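Local atomic coordinates of LbaCas13a H328A (C2c2) (PDB entry 5WLH), a protein that binds a CRISPR guide RNA, here as its precursor, and as a Cas13a nuclease probably cleaves RNA under the direction of that guide. Residues A[463-474]-A[1165-1174]; A[1178-1186]-A[1198-1209]. All coordinates share one frame; numbering follows the deposited sequence.

Interaction 1 (A[463-474]-A[1165-1174]); sequences LNASDKKEIELG and NRKINGAILY
Ile471 O is held by two groups of Asn1169, which reach it from opposite faces of its carbonyl plane: the backbone N at 2.9 Å and the side-chain ND2 at 3.2 Å. The same amide nitrogen points in plane at the anti lone pair of Glu470 OE1, 2.9 Å from Asn1169 ND2. Strands 470-472 and 1166-1169 run parallel, and Ile471 turns both its N-H and its carbonyl toward strand 1166-1169, its N donating to Lys1167 O.

Arg1166 grips Lys468 O side-on, NE lying 2.9 Å and NH2 3.1 Å from that oxygen, close to the guanidinium plane. CG of Arg1166 stands anti to its N (chi1 -154°), and an extended chain carries the group alongside 463-474. A water joins Arg1166 NH1 to Leu463 O, weakly at the latter.

Glu470, Lys1167 and Asn1169 share one face of the sheet, where the Glu470-Lys1167 salt bridge is long. On the other, Ile471 CG1 meets Ile1168 CD1 at 3.7 Å, and the Arg1166 guanidinium has Ile471 CD1 over one face. Leu473 CD2 packs on Tyr1174 CB. Polar side chains thus supplement the backbone pairing of this short edge strand.

Interaction 2 (A[1178-1186]-A[1198-1209]); sequences AMYINGLPL and VSDGKESTGAKI
The carbonyl oxygens of Ala1178 and Leu1184 both accept from the ammonium group of Lys1208, which projects from helix 1205-1216. Its NZ lies 2.8 Å from Ala1178 O, nearly in line with the carbonyl bond, and 3.1 Å from Leu1184 O; within its own segment it also binds Gly1201 O. An extended chain beyond CG brings the charge to this buried place, where the carbonyl dipoles probably offset part of the cost of burying it.

Two further polar links run between loops. Gly1183 N, in the type II turn from Ile1181 to Leu1184, approaches Gly1201 O at 2.7 Å from the face opposite NZ. Ser1199 pairs twice with Leu1186: its OG accepts from Leu1186 N almost straight (173°), and its N donates to Leu1186 O at 2.9 Å. The hydroxyl also donates to Glu1203 OE2, and these bonds together probably fix its rotation. A water bridges Met1179 O and Thr1205 OG1, in the first turn of helix 1205-1216.

Among apolar contacts, Pro1185 CB presses tightly on Val1198 CG2, 3.4 Å away, while Met1179 SD meets Ile1209 CG1 at 4.0 Å, their side chains crossing at about a right angle.

Helix 1171-1180 is thereby joined to helix 1205-1216, capped by Ser1204, with helix 1106-1145 touching Met1179 and Tyr1180; strand 1187-1189 follows the first segment and strand 1196-1198 runs into the second.

How the interactions relate
Helix 1171-1180 is common to both contacts: interaction 1 uses its start and interaction 2 its end, their centres 15 Å apart. They also touch directly, for Tyr1174 OH probably bonds to Pro1185 O at 2.7 Å, and Leu463 CD2 packs on Leu1184 CD2. Each is partly buried, but differently. Interaction 1 brings together segments with 690 residues between them, most of its charged side chains, such as Lys469, Glu470 and Glu472, at the surface. Interaction 2 is local, with only 11 residues between its segments, and places a lysine charge inside, among carbonyls. In this example parallel strand pairing dominates the distant junction, whereas a buried lysine and loop bonds dominate the nearby one.

Interaction 1 (A[463-474]-A[1165-1174])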
loop_
_atom_site.group_PDB
_atom_site.type_symbol
_atom_site.label_atom_id
_atom_site.label_comp_id
_atom_site.label_asym_id
_atom_site.label_seq_id
_atom_site.Cartn_x
_atom_site.Cartn_y
_atom_site.Cartn_z
ATOM N N LEU A 463 -8.381 28.510 -3.051
ATOM C CA LEU A 463 -9.087 27.815 -1.978
ATOM C C LEU A 463 -8.518 28.190 -0.616
ATOM O O LEU A 463 -9.229 28.115 0.391
ATOM C CB LEU A 463 -9.003 26.302 -2.165
ATOM C CG LEU A 463 -9.728 25.677 -3.357
ATOM C CD1 LEU A 463 -9.548 24.156 -3.365
ATOM C CD2 LEU A 463 -11.212 26.027 -3.327
ATOM N N ASN A 464 -7.237 28.568 -0.566
ATOM C CA ASN A 464 -6.592 28.922 0.693
ATOM C C ASN A 464 -7.296 30.117 1.314
ATOM O O ASN A 464 -7.632 31.082 0.620
ATOM C CB ASN A 464 -5.111 29.240 0.462
ATOM C CG ASN A 464 -4.256 27.992 0.341
ATOM O OD1 ASN A 464 -4.204 27.164 1.258
ATOM N ND2 ASN A 464 -3.587 27.841 -0.806
ATOM N N ALA A 465 -7.527 30.042 2.627
ATOM C CA ALA A 465 -8.291 31.072 3.323
ATOM C C ALA A 465 -7.676 32.448 3.091
ATOM O O ALA A 465 -6.454 32.622 3.174
ATOM C CB ALA A 465 -8.361 30.762 4.821
ATOM N N SER A 466 -8.529 33.419 2.770
ATOM C CA SER A 466 -8.079 34.779 2.506
ATOM C C SER A 466 -9.247 35.723 2.731
ATOM O O SER A 466 -10.397 35.298 2.875
ATOM C CB SER A 466 -7.553 34.937 1.078
ATOM O OG SER A 466 -8.620 34.822 0.145
ATOM N N ASP A 467 -8.937 37.015 2.739
ATOM C CA ASP A 467 -9.958 38.044 2.810
ATOM C C ASP A 467 -10.464 38.438 1.435
ATOM O O ASP A 467 -11.288 39.350 1.337
ATOM C CB ASP A 467 -9.422 39.288 3.537
ATOM C CG ASP A 467 -9.084 39.020 5.000
ATOM O OD1 ASP A 467 -9.281 37.877 5.477
ATOM O OD2 ASP A 467 -8.609 39.959 5.674
ATOM N N LYS A 468 -10.001 37.768 0.377
ATOM C CA LYS A 468 -10.388 38.152 -0.972
ATOM C C LYS A 468 -11.893 37.990 -1.153
ATOM O O LYS A 468 -12.454 36.922 -0.892
ATOM C CB LYS A 468 -9.634 37.312 -2.004
ATOM C CG LYS A 468 -8.153 37.647 -2.123
ATOM C CD LYS A 468 -7.496 36.836 -3.233
ATOM C CE LYS A 468 -5.987 36.771 -3.044
ATOM N NZ LYS A 468 -5.375 35.675 -3.840
ATOM N N LYS A 469 -12.544 39.059 -1.589
ATOM C CA LYS A 469 -13.966 39.023 -1.877
ATOM C C LYS A 469 -14.254 38.528 -3.283
ATOM O O LYS A 469 -15.423 38.310 -3.622
ATOM C CB LYS A 469 -14.577 40.413 -1.684
ATOM C CG LYS A 469 -14.490 40.911 -0.258
ATOM C CD LYS A 469 -15.661 40.400 0.559
ATOM C CE LYS A 469 -15.844 41.212 1.831
ATOM N NZ LYS A 469 -17.239 41.123 2.357
ATOM N N GLU A 470 -13.221 38.378 -4.107
ATOM C CA GLU A 470 -13.341 37.755 -5.419
ATOM C C GLU A 470 -12.149 36.833 -5.609
ATOM O O GLU A 470 -11.006 37.262 -5.438
ATOM C CB GLU A 470 -13.376 38.787 -6.545
ATOM C CG GLU A 470 -13.420 38.161 -7.934
ATOM C CD GLU A 470 -13.954 39.118 -8.978
ATOM O OE1 GLU A 470 -14.102 38.715 -10.156
ATOM O OE2 GLU A 470 -14.231 40.282 -8.608
ATOM N N ILE A 471 -12.414 35.574 -5.964
ATOM C CA ILE A 471 -11.356 34.608 -6.218
ATOM C C ILE A 471 -11.586 33.960 -7.576
ATOM O O ILE A 471 -12.667 34.048 -8.160
ATOM C CB ILE A 471 -11.270 33.524 -5.131
ATOM C CG1 ILE A 471 -12.628 32.869 -4.908
ATOM C CG2 ILE A 471 -10.714 34.110 -3.828
ATOM C CD1 ILE A 471 -12.567 31.682 -3.944
ATOM N N GLU A 472 -10.533 33.324 -8.082
ATOM C CA GLU A 472 -10.575 32.609 -9.352
ATOM C C GLU A 472 -9.992 31.219 -9.148
ATOM O O GLU A 472 -8.844 31.079 -8.713
ATOM C CB GLU A 472 -9.797 33.355 -10.439
ATOM C CG GLU A 472 -9.808 32.651 -11.790
ATOM C CD GLU A 472 -9.119 33.457 -12.890
ATOM O OE1 GLU A 472 -8.675 34.595 -12.615
ATOM O OE2 GLU A 472 -9.031 32.949 -14.032
ATOM N N LEU A 473 -10.773 30.200 -9.477
ATOM C CA LEU A 473 -10.309 28.823 -9.393
ATOM C C LEU A 473 -10.015 28.287 -10.790
ATOM O O LEU A 473 -10.651 28.677 -11.773
ATOM C CB LEU A 473 -11.356 27.954 -8.689
ATOM C CG LEU A 473 -11.522 28.177 -7.178
ATOM C CD1 LEU A 473 -10.164 28.156 -6.505
ATOM C CD2 LEU A 473 -12.276 29.476 -6.859
ATOM N N GLY A 474 -9.030 27.394 -10.876
ATOM C CA GLY A 474 -8.714 26.767 -12.136
ATOM C C GLY A 474 -7.656 27.476 -12.941
ATOM O O GLY A 474 -7.511 27.185 -14.130
ATOM N N ASN A 1165 -20.485 38.282 1.349
ATOM C CA ASN A 1165 -20.506 38.343 -0.105
ATOM C C ASN A 1165 -19.192 37.841 -0.693
ATOM O O ASN A 1165 -18.112 38.028 -0.123
ATOM C CB ASN A 1165 -20.766 39.768 -0.589
ATOM C CG ASN A 1165 -19.717 40.744 -0.104
ATOM O OD1 ASN A 1165 -19.504 40.898 1.100
ATOM N ND2 ASN A 1165 -19.037 41.395 -1.040
ATOM N N ARG A 1166 -19.293 37.214 -1.861
ATOM C CA ARG A 1166 -18.096 36.724 -2.524
ATOM C C ARG A 1166 -18.428 36.429 -3.975
ATOM O O ARG A 1166 -19.525 35.957 -4.284
ATOM C CB ARG A 1166 -17.538 35.464 -1.838
ATOM C CG ARG A 1166 -16.050 35.298 -2.052
ATOM C CD ARG A 1166 -15.413 34.236 -1.151
ATOM N NE ARG A 1166 -13.985 34.492 -1.009
ATOM C CZ ARG A 1166 -13.085 33.595 -0.620
ATOM N NH1 ARG A 1166 -13.463 32.365 -0.324
ATOM N NH2 ARG A 1166 -11.804 33.936 -0.519
ATOM N N LYS A 1167 -17.486 36.728 -4.853
ATOM C CA LYS A 1167 -17.586 36.368 -6.254
ATOM C C LYS A 1167 -16.565 35.276 -6.517
ATOM O O LYS A 1167 -15.393 35.424 -6.158
ATOM C CB LYS A 1167 -17.341 37.568 -7.170
ATOM C CG LYS A 1167 -17.704 37.300 -8.628
ATOM C CD LYS A 1167 -17.343 38.471 -9.518
ATOM C CE LYS A 1167 -18.071 38.392 -10.852
ATOM N NZ LYS A 1167 -17.670 39.507 -11.758
ATOM N N ILE A 1168 -17.022 34.193 -7.145
ATOM C CA ILE A 1168 -16.224 32.994 -7.387
ATOM C C ILE A 1168 -16.177 32.771 -8.888
ATOM O O ILE A 1168 -17.197 32.418 -9.494
ATOM C CB ILE A 1168 -16.818 31.760 -6.694
ATOM C CG1 ILE A 1168 -17.309 32.093 -5.283
ATOM C CG2 ILE A 1168 -15.820 30.596 -6.703
ATOM C CD1 ILE A 1168 -16.208 32.287 -4.290
ATOM N N ASN A 1169 -15.003 32.961 -9.482
ATOM C CA ASN A 1169 -14.751 32.624 -10.872
ATOM C C ASN A 1169 -14.179 31.212 -10.931
ATOM O O ASN A 1169 -13.344 30.842 -10.104
ATOM C CB ASN A 1169 -13.775 33.626 -11.490
ATOM C CG ASN A 1169 -14.298 35.075 -11.414
ATOM O OD1 ASN A 1169 -15.245 35.434 -12.109
ATOM N ND2 ASN A 1169 -13.693 35.889 -10.555
ATOM N N GLY A 1170 -14.643 30.422 -11.892
ATOM C CA GLY A 1170 -14.380 28.985 -11.818
ATOM C C GLY A 1170 -15.244 28.311 -10.772
ATOM O O GLY A 1170 -14.784 27.383 -10.080
ATOM N N ALA A 1171 -16.497 28.756 -10.652
ATOM C CA ALA A 1171 -17.359 28.374 -9.539
ATOM C C ALA A 1171 -17.509 26.868 -9.428
ATOM O O ALA A 1171 -17.454 26.325 -8.320
ATOM C CB ALA A 1171 -18.743 29.008 -9.696
ATOM N N ILE A 1172 -17.725 26.181 -10.560
ATOM C CA ILE A 1172 -17.944 24.736 -10.502
ATOM C C ILE A 1172 -16.762 24.055 -9.828
ATOM O O ILE A 1172 -16.940 23.124 -9.045
ATOM C CB ILE A 1172 -18.208 24.146 -11.899
ATOM C CG1 ILE A 1172 -18.360 22.611 -11.820
ATOM C CG2 ILE A 1172 -17.113 24.478 -12.842
ATOM C CD1 ILE A 1172 -19.564 22.158 -11.090
ATOM N N LEU A 1173 -15.547 24.534 -10.095
ATOM C CA LEU A 1173 -14.368 23.901 -9.506
ATOM C C LEU A 1173 -14.302 24.162 -8.012
ATOM O O LEU A 1173 -14.015 23.252 -7.228
ATOM C CB LEU A 1173 -13.100 24.413 -10.188
ATOM C CG LEU A 1173 -13.022 24.246 -11.692
ATOM C CD1 LEU A 1173 -11.730 24.877 -12.214
ATOM C CD2 LEU A 1173 -13.131 22.770 -12.079
ATOM N N TYR A 1174 -14.556 25.407 -7.605
ATOM C CA TYR A 1174 -14.643 25.726 -6.188
ATOM C C TYR A 1174 -15.660 24.822 -5.503
ATOM O O TYR A 1174 -15.384 24.230 -4.454
ATOM C CB TYR A 1174 -15.034 27.210 -6.010
ATOM C CG TYR A 1174 -15.276 27.549 -4.559
ATOM C CD1 TYR A 1174 -16.514 27.320 -3.961
ATOM C CD2 TYR A 1174 -14.251 28.056 -3.774
ATOM C CE1 TYR A 1174 -16.716 27.584 -2.620
ATOM C CE2 TYR A 1174 -14.445 28.340 -2.419
ATOM C CZ TYR A 1174 -15.680 28.111 -1.857
ATOM O OH TYR A 1174 -15.865 28.357 -0.519
HETATM O O HOH W 1 -11.503 30.411 -0.434
HETATM O O HOH W 2 -17.892 40.363 -3.896
#

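Interaction 2 (A[1178-1186]-A[1198-1209])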
loop_
_atom_site.group_PDB
_atom_site.type_symbol
_atom_site.label_atom_id
_atom_site.label_comp_id
_atom_site.label_asym_id
_atom_site.label_seq_id
_atom_site.Cartn_x
_atom_site.Cartn_y
_atom_site.Cartn_z
ATOM N N ALA A 1178 -15.266 22.166 -2.463
ATOM C CA ALA A 1178 -15.913 22.415 -1.187
ATOM C C ALA A 1178 -16.637 21.176 -0.686
ATOM O O ALA A 1178 -16.807 21.013 0.521
ATOM C CB ALA A 1178 -16.874 23.600 -1.289
ATOM N N MET A 1179 -17.103 20.304 -1.587
ATOM C CA MET A 1179 -17.774 19.102 -1.109
ATOM C C MET A 1179 -16.849 18.228 -0.283
ATOM O O MET A 1179 -17.319 17.451 0.547
ATOM C CB MET A 1179 -18.316 18.282 -2.280
ATOM C CG MET A 1179 -19.459 18.935 -3.000
ATOM S SD MET A 1179 -20.226 17.741 -4.138
ATOM C CE MET A 1179 -19.119 17.847 -5.528
ATOM N N TYR A 1180 -15.543 18.310 -0.519
ATOM C CA TYR A 1180 -14.607 17.361 0.054
ATOM C C TYR A 1180 -13.685 17.949 1.108
ATOM O O TYR A 1180 -12.858 17.211 1.662
ATOM C CB TYR A 1180 -13.752 16.753 -1.061
ATOM C CG TYR A 1180 -14.605 16.049 -2.088
ATOM C CD1 TYR A 1180 -15.098 14.779 -1.841
ATOM C CD2 TYR A 1180 -14.920 16.657 -3.291
ATOM C CE1 TYR A 1180 -15.884 14.120 -2.779
ATOM C CE2 TYR A 1180 -15.716 16.010 -4.242
ATOM C CZ TYR A 1180 -16.188 14.741 -3.973
ATOM O OH TYR A 1180 -16.982 14.101 -4.898
ATOM N N ILE A 1181 -13.763 19.244 1.376
ATOM C CA ILE A 1181 -12.825 19.904 2.285
ATOM C C ILE A 1181 -13.602 20.446 3.473
ATOM O O ILE A 1181 -14.458 21.331 3.319
ATOM C CB ILE A 1181 -12.030 21.010 1.590
ATOM C CG1 ILE A 1181 -11.124 20.414 0.519
ATOM C CG2 ILE A 1181 -11.174 21.785 2.608
ATOM C CD1 ILE A 1181 -10.592 21.469 -0.452
ATOM N N ASN A 1182 -13.329 19.885 4.646
ATOM C CA ASN A 1182 -13.917 20.350 5.894
ATOM C C ASN A 1182 -13.476 21.778 6.137
ATOM O O ASN A 1182 -12.276 22.049 6.213
ATOM C CB ASN A 1182 -13.459 19.446 7.041
ATOM C CG ASN A 1182 -14.335 19.541 8.275
ATOM O OD1 ASN A 1182 -15.096 20.501 8.458
ATOM N ND2 ASN A 1182 -14.233 18.533 9.135
ATOM N N GLY A 1183 -14.440 22.693 6.237
ATOM C CA GLY A 1183 -14.138 24.089 6.470
ATOM C C GLY A 1183 -14.274 24.976 5.251
ATOM O O GLY A 1183 -14.144 26.194 5.379
ATOM N N LEU A 1184 -14.512 24.407 4.075
ATOM C CA LEU A 1184 -14.659 25.205 2.871
ATOM C C LEU A 1184 -16.140 25.449 2.628
ATOM O O LEU A 1184 -16.884 24.484 2.381
ATOM C CB LEU A 1184 -14.027 24.482 1.677
ATOM C CG LEU A 1184 -13.759 25.260 0.397
ATOM C CD1 LEU A 1184 -12.988 26.571 0.667
ATOM C CD2 LEU A 1184 -12.978 24.360 -0.572
ATOM N N PRO A 1185 -16.614 26.692 2.704
ATOM C CA PRO A 1185 -18.048 26.966 2.501
ATOM C C PRO A 1185 -18.543 26.566 1.120
ATOM O O PRO A 1185 -17.826 26.664 0.122
ATOM C CB PRO A 1185 -18.134 28.486 2.677
ATOM C CG PRO A 1185 -16.994 28.824 3.593
ATOM C CD PRO A 1185 -15.888 27.881 3.190
ATOM N N LEU A 1186 -19.824 26.202 1.058
ATOM C CA LEU A 1186 -20.488 25.932 -0.203
ATOM C C LEU A 1186 -21.641 26.925 -0.356
ATOM O O LEU A 1186 -22.306 27.266 0.632
ATOM C CB LEU A 1186 -20.992 24.494 -0.247
ATOM C CG LEU A 1186 -21.152 23.882 -1.637
ATOM C CD1 LEU A 1186 -20.736 22.421 -1.619
ATOM C CD2 LEU A 1186 -22.596 24.033 -2.098
ATOM N N VAL A 1198 -24.635 30.814 2.033
ATOM C CA VAL A 1198 -23.323 30.179 2.063
ATOM C C VAL A 1198 -23.194 29.474 3.404
ATOM O O VAL A 1198 -23.571 30.030 4.441
ATOM C CB VAL A 1198 -22.186 31.194 1.833
ATOM C CG1 VAL A 1198 -22.241 32.339 2.841
ATOM C CG2 VAL A 1198 -20.813 30.493 1.869
ATOM N N SER A 1199 -22.718 28.226 3.377
ATOM C CA SER A 1199 -22.561 27.459 4.600
ATOM C C SER A 1199 -21.296 27.892 5.341
ATOM O O SER A 1199 -20.494 28.685 4.843
ATOM C CB SER A 1199 -22.480 25.973 4.282
ATOM O OG SER A 1199 -21.294 25.717 3.542
ATOM N N ASP A 1200 -21.113 27.351 6.541
ATOM C CA ASP A 1200 -19.858 27.596 7.239
ATOM C C ASP A 1200 -18.760 26.645 6.779
ATOM O O ASP A 1200 -17.611 26.781 7.209
ATOM C CB ASP A 1200 -20.050 27.533 8.772
ATOM C CG ASP A 1200 -20.435 26.147 9.300
ATOM O OD1 ASP A 1200 -20.500 25.165 8.541
ATOM O OD2 ASP A 1200 -20.693 26.039 10.521
ATOM N N GLY A 1201 -19.088 25.695 5.906
ATOM C CA GLY A 1201 -18.108 24.781 5.364
ATOM C C GLY A 1201 -17.826 23.569 6.212
ATOM O O GLY A 1201 -17.120 22.663 5.749
ATOM N N LYS A 1202 -18.355 23.509 7.433
ATOM C CA LYS A 1202 -18.065 22.419 8.348
ATOM C C LYS A 1202 -19.122 21.327 8.314
ATOM O O LYS A 1202 -18.988 20.323 9.016
ATOM C CB LYS A 1202 -17.906 22.964 9.770
ATOM C CG LYS A 1202 -16.857 24.060 9.873
ATOM C CD LYS A 1202 -16.798 24.659 11.276
ATOM C CE LYS A 1202 -15.622 25.628 11.399
ATOM N NZ LYS A 1202 -15.941 26.803 12.261
ATOM N N GLU A 1203 -20.160 21.487 7.506
ATOM C CA GLU A 1203 -21.169 20.450 7.408
ATOM C C GLU A 1203 -20.576 19.193 6.760
ATOM O O GLU A 1203 -19.485 19.213 6.181
ATOM C CB GLU A 1203 -22.384 20.961 6.628
ATOM C CG GLU A 1203 -22.120 21.299 5.165
ATOM C CD GLU A 1203 -21.573 22.703 4.926
ATOM O OE1 GLU A 1203 -21.031 23.355 5.857
ATOM O OE2 GLU A 1203 -21.669 23.164 3.777
ATOM N N SER A 1204 -21.298 18.083 6.906
ATOM C CA SER A 1204 -20.806 16.773 6.488
ATOM C C SER A 1204 -20.660 16.683 4.974
ATOM O O SER A 1204 -21.234 17.467 4.213
ATOM C CB SER A 1204 -21.753 15.673 6.954
ATOM O OG SER A 1204 -22.997 15.747 6.265
ATOM N N THR A 1205 -19.885 15.693 4.528
ATOM C CA THR A 1205 -19.824 15.447 3.090
ATOM C C THR A 1205 -21.221 15.225 2.522
ATOM O O THR A 1205 -21.576 15.802 1.486
ATOM C CB THR A 1205 -18.910 14.254 2.799
ATOM O OG1 THR A 1205 -17.623 14.508 3.374
ATOM C CG2 THR A 1205 -18.744 14.064 1.311
ATOM N N GLY A 1206 -22.048 14.440 3.217
ATOM C CA GLY A 1206 -23.400 14.201 2.734
ATOM C C GLY A 1206 -24.212 15.478 2.617
ATOM O O GLY A 1206 -24.956 15.668 1.649
ATOM N N ALA A 1207 -24.086 16.371 3.603
ATOM C CA ALA A 1207 -24.791 17.641 3.523
ATOM C C ALA A 1207 -24.269 18.458 2.361
ATOM O O ALA A 1207 -25.044 19.098 1.638
ATOM C CB ALA A 1207 -24.636 18.426 4.827
ATOM N N LYS A 1208 -22.951 18.445 2.167
ATOM C CA LYS A 1208 -22.361 19.229 1.098
ATOM C C LYS A 1208 -22.813 18.734 -0.261
ATOM O O LYS A 1208 -23.014 19.531 -1.178
ATOM C CB LYS A 1208 -20.845 19.194 1.204
ATOM C CG LYS A 1208 -20.402 20.125 2.313
ATOM C CD LYS A 1208 -18.960 20.192 2.446
ATOM C CE LYS A 1208 -18.588 21.429 3.223
ATOM N NZ LYS A 1208 -17.115 21.480 3.248
ATOM N N ILE A 1209 -22.928 17.417 -0.433
ATOM C CA ILE A 1209 -23.419 16.916 -1.707
ATOM C C ILE A 1209 -24.836 17.412 -1.953
ATOM O O ILE A 1209 -25.167 17.851 -3.059
ATOM C CB ILE A 1209 -23.342 15.388 -1.738
ATOM C CG1 ILE A 1209 -21.866 14.992 -1.748
ATOM C CG2 ILE A 1209 -24.110 14.847 -2.953
ATOM C CD1 ILE A 1209 -21.645 13.485 -1.726
HETATM O O HOH W 3 -16.426 16.967 3.111
#